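Endoglucanase (PDB 2E4T) hydrolyses internal beta-1,4-glucosidic bonds of cellulose and probably xyloglucan, this chain being the glycoside hydrolase family 44 module of a larger multidomain enzyme. Local coordinates at residues 71-76 against 81-86; 478-483 against 487-492. All coordinates share one frame; numbering follows the deposited sequence. Where two conformers were deposited one is given.

Interaction 1. Residues 71-76 against 81-86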
ATOM      1  N   TYR A  71      21.317  -4.300 -10.288  1.00  7.11           N
ATOM      2  CA  TYR A  71      19.920  -4.469 -10.695  1.00  7.11           C
ATOM      3  C   TYR A  71      19.078  -3.229 -10.494  1.00  6.76           C
ATOM      4  O   TYR A  71      18.250  -2.887 -11.360  1.00  7.60           O
ATOM      5  CB  TYR A  71      19.292  -5.647  -9.924  1.00  8.59           C
ATOM      6  CG  TYR A  71      17.791  -5.782 -10.173  1.00  9.28           C
ATOM      7  CD1 TYR A  71      17.322  -6.409 -11.321  1.00 13.18           C
ATOM      8  CD2 TYR A  71      16.851  -5.236  -9.312  1.00  9.34           C
ATOM      9  CE1 TYR A  71      15.938  -6.488 -11.575  1.00 14.17           C
ATOM     10  CE2 TYR A  71      15.471  -5.339  -9.529  1.00 10.59           C
ATOM     11  CZ  TYR A  71      15.028  -5.990 -10.634  1.00 12.42           C
ATOM     12  OH  TYR A  71      13.675  -6.107 -10.885  1.00 15.27           O
ATOM     13  N   LEU A  72      19.181  -2.543  -9.336  1.00  6.45           N
ATOM     14  CA  LEU A  72      18.258  -1.429  -9.105  1.00  6.25           C
ATOM     15  C   LEU A  72      18.574  -0.245 -10.031  1.00  6.67           C
ATOM     16  O   LEU A  72      17.659   0.524 -10.365  1.00  7.59           O
ATOM     17  CB  LEU A  72      18.220  -0.996  -7.647  1.00  6.81           C
ATOM     18  CG  LEU A  72      17.529  -1.963  -6.716  1.00  6.88           C
ATOM     19  CD1 LEU A  72      17.674  -1.499  -5.281  1.00  7.18           C
ATOM     20  CD2 LEU A  72      16.024  -2.120  -7.088  1.00  8.11           C
ATOM     21  N   LEU A  73      19.847  -0.049 -10.397  1.00  6.88           N
ATOM     22  CA  LEU A  73      20.211   0.958 -11.373  1.00  6.83           C
ATOM     23  C   LEU A  73      19.552   0.675 -12.729  1.00  7.31           C
ATOM     24  O   LEU A  73      18.988   1.542 -13.398  1.00  8.32           O
ATOM     25  CB  LEU A  73      21.735   1.029 -11.538  1.00  7.23           C
ATOM     26  CG  LEU A  73      22.465   1.621 -10.342  1.00  7.42           C
ATOM     27  CD1 LEU A  73      23.950   1.171 -10.356  1.00  8.04           C
ATOM     28  CD2 LEU A  73      22.326   3.128 -10.327  1.00  7.11           C
ATOM     29  N   GLU A  74      19.654  -0.591 -13.162  1.00  7.56           N
ATOM     30  CA  GLU A  74      19.119  -1.003 -14.441  1.00  8.05           C
ATOM     31  C   GLU A  74      17.592  -0.975 -14.437  1.00  7.86           C
ATOM     32  O   GLU A  74      16.968  -0.337 -15.309  1.00  8.86           O
ATOM     33  CB  GLU A  74      19.639  -2.412 -14.762  1.00  9.08           C
ATOM     34  CG  GLU A  74      21.097  -2.432 -14.970  1.00 11.28           C
ATOM     35  CD  GLU A  74      21.558  -3.880 -15.042  1.00 13.48           C
ATOM     36  OE1 GLU A  74      21.032  -4.655 -15.882  1.00 16.53           O
ATOM     37  OE2 GLU A  74      22.440  -4.305 -14.271  1.00 14.70           O
ATOM     38  N   ASP A  75      16.982  -1.602 -13.449  1.00  8.13           N
ATOM     39  CA  ASP A  75      15.523  -1.677 -13.397  1.00  8.37           C
ATOM     40  C   ASP A  75      14.876  -0.317 -13.220  1.00  8.41           C
ATOM     41  O   ASP A  75      13.758  -0.088 -13.737  1.00 10.04           O
ATOM     42  CB  ASP A  75      15.062  -2.589 -12.293  1.00  9.67           C
ATOM     43  CG  ASP A  75      13.556  -2.797 -12.330  1.00 11.09           C
ATOM     44  OD1 ASP A  75      13.096  -3.484 -13.267  1.00 14.60           O
ATOM     45  OD2 ASP A  75      12.816  -2.264 -11.495  1.00 13.65           O
ATOM     46  N   GLY A  76      15.554   0.587 -12.498  1.00  7.67           N
ATOM     47  CA  GLY A  76      15.006   1.921 -12.312  1.00  7.82           C
ATOM     48  C   GLY A  76      15.243   2.845 -13.477  1.00  7.35           C
ATOM     49  O   GLY A  76      14.746   3.994 -13.447  1.00  8.33           O
ATOM     50  N   GLY A  81      25.701   7.329 -16.721  1.00 12.57           N
ATOM     51  CA  GLY A  81      26.549   8.416 -16.228  1.00 12.77           C
ATOM     52  C   GLY A  81      26.288   8.773 -14.765  1.00 11.97           C
ATOM     53  O   GLY A  81      27.096   9.473 -14.172  1.00 13.48           O
ATOM     54  N   GLU A  82      25.182   8.283 -14.195  1.00 11.15           N
ATOM     55  CA  GLU A  82      24.828   8.536 -12.809  1.00 10.36           C
ATOM     56  C   GLU A  82      24.989   7.305 -11.936  1.00  9.29           C
ATOM     57  O   GLU A  82      24.630   7.351 -10.747  1.00  9.54           O
ATOM     58  CB  GLU A  82      23.381   9.020 -12.736  1.00 11.17           C
ATOM     59  CG  GLU A  82      23.202  10.406 -13.426  1.00 14.50           C
ATOM     60  CD  GLU A  82      24.074  11.513 -12.781  0.50 13.70           C
ATOM     61  OE1 GLU A  82      24.673  12.288 -13.555  0.50 18.60           O
ATOM     62  OE2 GLU A  82      24.221  11.588 -11.519  0.50 15.27           O
ATOM     63  N   TRP A  83      25.518   6.185 -12.460  1.00  9.66           N
ATOM     64  CA  TRP A  83      25.602   4.964 -11.664  1.00  9.64           C
ATOM     65  C   TRP A  83      26.465   5.134 -10.420  1.00 10.80           C
ATOM     66  O   TRP A  83      26.198   4.463  -9.436  1.00 11.80           O
ATOM     67  CB  TRP A  83      26.072   3.799 -12.509  1.00 10.54           C
ATOM     68  CG  TRP A  83      24.988   3.223 -13.369  1.00  9.43           C
ATOM     69  CD1 TRP A  83      23.798   3.813 -13.698  1.00  9.45           C
ATOM     70  CD2 TRP A  83      24.990   1.930 -13.963  1.00 10.35           C
ATOM     71  NE1 TRP A  83      23.015   2.921 -14.463  1.00  9.67           N
ATOM     72  CE2 TRP A  83      23.750   1.771 -14.631  1.00  9.39           C
ATOM     73  CE3 TRP A  83      25.938   0.885 -13.993  1.00 10.93           C
ATOM     74  CZ2 TRP A  83      23.417   0.596 -15.281  1.00 11.63           C
ATOM     75  CZ3 TRP A  83      25.624  -0.262 -14.635  1.00 12.90           C
ATOM     76  CH2 TRP A  83      24.377  -0.401 -15.291  1.00 13.52           C
ATOM     77  N   SER A  84      27.486   5.989 -10.460  1.00 11.20           N
ATOM     78  CA  SER A  84      28.316   6.175  -9.286  1.00 12.82           C
ATOM     79  C   SER A  84      27.897   7.401  -8.474  1.00 10.53           C
ATOM     80  O   SER A  84      28.547   7.701  -7.487  1.00 12.23           O
ATOM     81  CB  SER A  84      29.788   6.344  -9.686  1.00 15.28           C
ATOM     82  OG  SER A  84      29.911   7.494 -10.502  1.00 17.66           O
ATOM     83  N   THR A  85      26.792   8.090  -8.822  1.00  8.95           N
ATOM     84  CA  THR A  85      26.355   9.225  -8.034  1.00  8.27           C
ATOM     85  C   THR A  85      25.553   8.724  -6.850  1.00  7.31           C
ATOM     86  O   THR A  85      24.635   7.864  -7.032  1.00  7.09           O
ATOM     87  CB  THR A  85      25.512  10.169  -8.860  1.00  9.23           C
ATOM     88  OG1 THR A  85      26.273  10.564  -9.986  1.00 11.67           O
ATOM     89  CG2 THR A  85      25.017  11.390  -8.111  1.00  9.92           C
ATOM     90  N   PRO A  86      25.863   9.160  -5.624  1.00  7.94           N
ATOM     91  CA  PRO A  86      25.116   8.690  -4.452  1.00  7.33           C
ATOM     92  C   PRO A  86      23.609   8.818  -4.668  1.00  6.35           C
ATOM     93  O   PRO A  86      23.111   9.831  -5.179  1.00  7.19           O
ATOM     94  CB  PRO A  86      25.604   9.564  -3.295  1.00  9.18           C
ATOM     95  CG  PRO A  86      27.047   9.908  -3.743  1.00 11.48           C
ATOM     96  CD  PRO A  86      26.912  10.139  -5.257  1.00 10.02           C
TER
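Leu73 of the short helix 71-75 lies against one face of the Trp83 indole, which comes from the loop that follows. Leu73 CB sits 3.8 Å from the centroid of the five-membered ring of Trp83 and 17° off the ring normal, a CH-pi contact. The two methyls extend the cover: Leu73 CD1 lies 3.8 Å from Trp83 CG, while Leu73 CD2 is 3.7 Å from Trp83 CD1. Leucine suits this buried place because its branched end spreads over the pyrrole part of the indole; CG stands opposite the carbonyl carbon and beside the backbone N (chi1 -71°).

Trp83 meets the helix mainly with its ring atoms; a broad flat indole suits a place where a leucine and the stem of a glutamate lie side by side. The one polar atom of its side chain, NE1, donates a hydrogen bond to the carbonyl oxygen of Val78, in the short link between the two segments. That bond pins the edge of the indole while Leu73 packs on its face.

Glu74 adds a smaller contact at the benzene end of the ring, where Glu74 CG approaches Trp83 CZ2 at 3.8 Å. Glutamate offers a methylene stem to the ring and a charged end to a polar partner: the extended chain carries the carboxylate on to Thr70, whose OG1 is hydrogen-bonded to OE2.

The contact joins helix 71-75 to the loop after it, and Leu73 also touches Ser88 and Val89 at the start of helix 88-99.

Interaction 2. Residues 478-483 against 487-492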
ATOM      1  N   ALA A 478     -17.055   3.836 -17.435  1.00  5.46           N
ATOM      2  CA  ALA A 478     -17.076   2.442 -16.970  1.00  5.88           C
ATOM      3  C   ALA A 478     -16.049   1.609 -17.717  1.00  5.53           C
ATOM      4  O   ALA A 478     -15.619   1.937 -18.824  1.00  5.95           O
ATOM      5  CB  ALA A 478     -18.469   1.821 -17.155  1.00  7.16           C
ATOM      6  N   PHE A 479     -15.694   0.482 -17.071  1.00  5.80           N
ATOM      7  CA  PHE A 479     -14.990  -0.600 -17.757  1.00  5.57           C
ATOM      8  C   PHE A 479     -15.728  -1.917 -17.487  1.00  5.97           C
ATOM      9  O   PHE A 479     -16.576  -2.042 -16.597  1.00  6.75           O
ATOM     10  CB  PHE A 479     -13.492  -0.688 -17.381  1.00  5.88           C
ATOM     11  CG  PHE A 479     -13.203  -1.031 -15.930  1.00  5.49           C
ATOM     12  CD1 PHE A 479     -13.204  -2.350 -15.487  1.00  6.42           C
ATOM     13  CD2 PHE A 479     -12.885  -0.025 -15.006  1.00  5.79           C
ATOM     14  CE1 PHE A 479     -12.869  -2.663 -14.188  1.00  6.48           C
ATOM     15  CE2 PHE A 479     -12.535  -0.343 -13.705  1.00  6.00           C
ATOM     16  CZ  PHE A 479     -12.504  -1.671 -13.285  1.00  6.09           C
ATOM     17  N   ASP A 480     -15.421  -2.918 -18.342  1.00  6.18           N
ATOM     18  CA  ASP A 480     -16.200  -4.150 -18.347  1.00  6.53           C
ATOM     19  C   ASP A 480     -15.366  -5.213 -19.104  1.00  6.65           C
ATOM     20  O   ASP A 480     -14.203  -4.963 -19.444  1.00  7.07           O
ATOM     21  CB  ASP A 480     -17.600  -3.933 -18.933  1.00  7.87           C
ATOM     22  CG  ASP A 480     -17.532  -3.311 -20.310  1.00  8.43           C
ATOM     23  OD1 ASP A 480     -16.587  -3.631 -21.098  1.00  9.96           O
ATOM     24  OD2 ASP A 480     -18.459  -2.512 -20.624  1.00 11.61           O
ATOM     25  N   ARG A 481     -15.952  -6.368 -19.381  1.00  7.16           N
ATOM     26  CA  ARG A 481     -15.198  -7.432 -20.096  1.00  7.53           C
ATOM     27  C   ARG A 481     -14.829  -7.021 -21.497  1.00  7.54           C
ATOM     28  O   ARG A 481     -13.871  -7.580 -22.067  1.00  9.32           O
ATOM     29  CB  ARG A 481     -15.986  -8.728 -20.092  1.00  7.92           C
ATOM     30  CG  ARG A 481     -15.836  -9.425 -18.775  1.00  8.73           C
ATOM     31  CD  ARG A 481     -16.739 -10.591 -18.612  1.00  8.39           C
ATOM     32  NE  ARG A 481     -18.137 -10.176 -18.543  1.00  8.18           N
ATOM     33  CZ  ARG A 481     -19.157 -11.011 -18.368  1.00  9.61           C
ATOM     34  NH1 ARG A 481     -18.915 -12.334 -18.264  1.00 10.36           N
ATOM     35  NH2 ARG A 481     -20.395 -10.548 -18.341  1.00 12.01           N
ATOM     36  N   GLY A 482     -15.586  -6.140 -22.110  1.00  8.03           N
ATOM     37  CA  GLY A 482     -15.249  -5.724 -23.472  1.00  8.60           C
ATOM     38  C   GLY A 482     -13.918  -5.005 -23.562  1.00  8.72           C
ATOM     39  O   GLY A 482     -13.202  -5.097 -24.587  1.00 10.89           O
ATOM     40  N   SER A 483     -13.561  -4.209 -22.550  1.00  8.13           N
ATOM     41  CA  SER A 483     -12.298  -3.503 -22.552  1.00  8.12           C
ATOM     42  C   SER A 483     -11.972  -3.019 -21.153  1.00  7.49           C
ATOM     43  O   SER A 483     -12.857  -2.526 -20.421  1.00  7.74           O
ATOM     44  CB  SER A 483     -12.400  -2.286 -23.464  1.00  9.16           C
ATOM     45  OG  SER A 483     -11.173  -1.581 -23.528  1.00  9.03           O
ATOM     46  N   THR A 487     -14.436   3.999 -20.624  1.00  6.25           N
ATOM     47  CA  THR A 487     -15.103   4.762 -21.663  1.00  6.54           C
ATOM     48  C   THR A 487     -16.332   5.433 -21.067  1.00  6.51           C
ATOM     49  O   THR A 487     -17.018   4.913 -20.192  1.00  6.48           O
ATOM     50  CB  THR A 487     -15.463   3.859 -22.844  1.00  7.85           C
ATOM     51  OG1 THR A 487     -16.312   2.838 -22.344  1.00  8.41           O
ATOM     52  CG2 THR A 487     -14.229   3.301 -23.506  1.00  9.30           C
ATOM     53  N   GLN A 488     -16.647   6.596 -21.628  1.00  7.07           N
ATOM     54  CA  GLN A 488     -17.823   7.353 -21.209  1.00  7.09           C
ATOM     55  C   GLN A 488     -19.056   6.671 -21.792  1.00  7.05           C
ATOM     56  O   GLN A 488     -19.071   6.256 -22.970  1.00  9.02           O
ATOM     57  CB  GLN A 488     -17.729   8.827 -21.658  1.00  8.28           C
ATOM     58  CG  GLN A 488     -18.785   9.667 -20.990  1.00  9.54           C
ATOM     59  CD  GLN A 488     -18.623  11.122 -21.220  1.00 10.82           C
ATOM     60  OE1 GLN A 488     -17.707  11.606 -21.906  1.00 14.94           O
ATOM     61  NE2 GLN A 488     -19.561  11.878 -20.651  1.00 12.70           N
ATOM     62  N   ARG A 489     -20.094   6.596 -20.971  1.00  6.95           N
ATOM     63  CA  ARG A 489     -21.343   5.935 -21.331  1.00  7.52           C
ATOM     64  C   ARG A 489     -22.475   6.962 -21.382  1.00  7.40           C
ATOM     65  O   ARG A 489     -22.308   8.127 -21.028  1.00  9.12           O
ATOM     66  CB  ARG A 489     -21.667   4.850 -20.289  1.00  8.41           C
ATOM     67  CG  ARG A 489     -20.504   3.896 -19.992  1.00  8.17           C
ATOM     68  CD  ARG A 489     -19.961   3.186 -21.217  1.00  8.47           C
ATOM     69  NE  ARG A 489     -18.771   2.348 -20.960  1.00  8.09           N
ATOM     70  CZ  ARG A 489     -18.802   1.028 -20.821  1.00  8.35           C
ATOM     71  NH1 ARG A 489     -19.979   0.348 -20.786  1.00 12.06           N
ATOM     72  NH2 ARG A 489     -17.669   0.375 -20.654  1.00  9.03           N
ATOM     73  N   THR A 490     -23.659   6.523 -21.815  1.00  8.36           N
ATOM     74  CA  THR A 490     -24.780   7.454 -21.927  1.00  8.33           C
ATOM     75  C   THR A 490     -25.106   8.032 -20.544  1.00  7.99           C
ATOM     76  O   THR A 490     -25.225   7.274 -19.573  1.00  9.11           O
ATOM     77  CB  THR A 490     -26.004   6.697 -22.461  1.00  9.14           C
ATOM     78  OG1 THR A 490     -25.603   6.120 -23.706  1.00 10.94           O
ATOM     79  CG2 THR A 490     -27.184   7.624 -22.647  1.00 10.84           C
ATOM     80  N   PRO A 491     -25.310   9.351 -20.429  1.00  8.85           N
ATOM     81  CA  PRO A 491     -25.593   9.904 -19.100  1.00  8.56           C
ATOM     82  C   PRO A 491     -26.987   9.500 -18.620  1.00  8.71           C
ATOM     83  O   PRO A 491     -27.927   9.341 -19.411  1.00  9.25           O
ATOM     84  CB  PRO A 491     -25.590  11.394 -19.333  1.00 10.87           C
ATOM     85  CG  PRO A 491     -25.985  11.549 -20.774  1.00 13.46           C
ATOM     86  CD  PRO A 491     -25.174  10.388 -21.451  1.00 11.61           C
ATOM     87  N   ILE A 492     -27.105   9.426 -17.288  1.00  8.34           N
ATOM     88  CA  ILE A 492     -28.375   9.223 -16.568  1.00  8.01           C
ATOM     89  C   ILE A 492     -29.075  10.583 -16.518  1.00  7.57           C
ATOM     90  O   ILE A 492     -28.470  11.585 -16.088  1.00  8.37           O
ATOM     91  CB  ILE A 492     -28.059   8.743 -15.153  1.00  7.86           C
ATOM     92  CG1 ILE A 492     -27.426   7.349 -15.188  1.00  8.89           C
ATOM     93  CG2 ILE A 492     -29.281   8.818 -14.221  1.00  8.89           C
ATOM     94  CD1 ILE A 492     -26.639   6.996 -13.932  1.00  9.29           C
TER
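Backbone pairing joins Ala478 and Thr487 as an antiparallel hydrogen-bonded pair. Ala478 N donates to Thr487 O, and Thr487 N returns a bond of 3.0 Å to Ala478 O.

The ionic part is a salt bridge in which Arg489 directs both terminal nitrogens at one oxygen, with Arg489 NH2 3.0 Å and NH1 3.2 Å from Asp480 OD2. That oxygen lies close to the guanidinium plane, but the carboxylate is turned 65° from it. Asp480 OD1 faces the turn instead, weakly bonded to Gly482 N and Ser483 N. A bend at chi2 (-57°) folds the arginine back along its own strand, where Arg489 NE donates to Thr487 O at 3.2 Å. Thr487 O thus receives Ala478 N and Arg489 NE from opposite faces of its carbonyl plane.

Packing over the guanidinium comes from the small Ala478 methyl, centred over one face with Ala478 CB 3.8 Å from Arg489 CZ; a side chain this short lets the flat group lie close to the strand.

The contact lies in the hairpin of strands 474-480 and 486-492 at the edge of the beta domain. Phe479 points away from the partner strand to pack on helix 398-408, and its backbone bonds to Ala509 of strand 508-514.

The chain begins in the mixed, largely antiparallel sheet with strand 8-22, enters the TIM-like barrel with strands 26-30 and 40-43, and then reaches interaction 1, which closes a short loop between helix 71-75 and the approach to helix 88-99. After the remaining barrel strands it returns to the sheet at 420-426, and near its end interaction 2 closes the hairpin of strands 474-480 and 486-492. The two follow in series, neither enclosing nor crossing the other. The centres of interactions 1 and 2 are 42 Å apart. Only four residues separate the segments of the first and three those of the second, so each is a local closure, one in each domain.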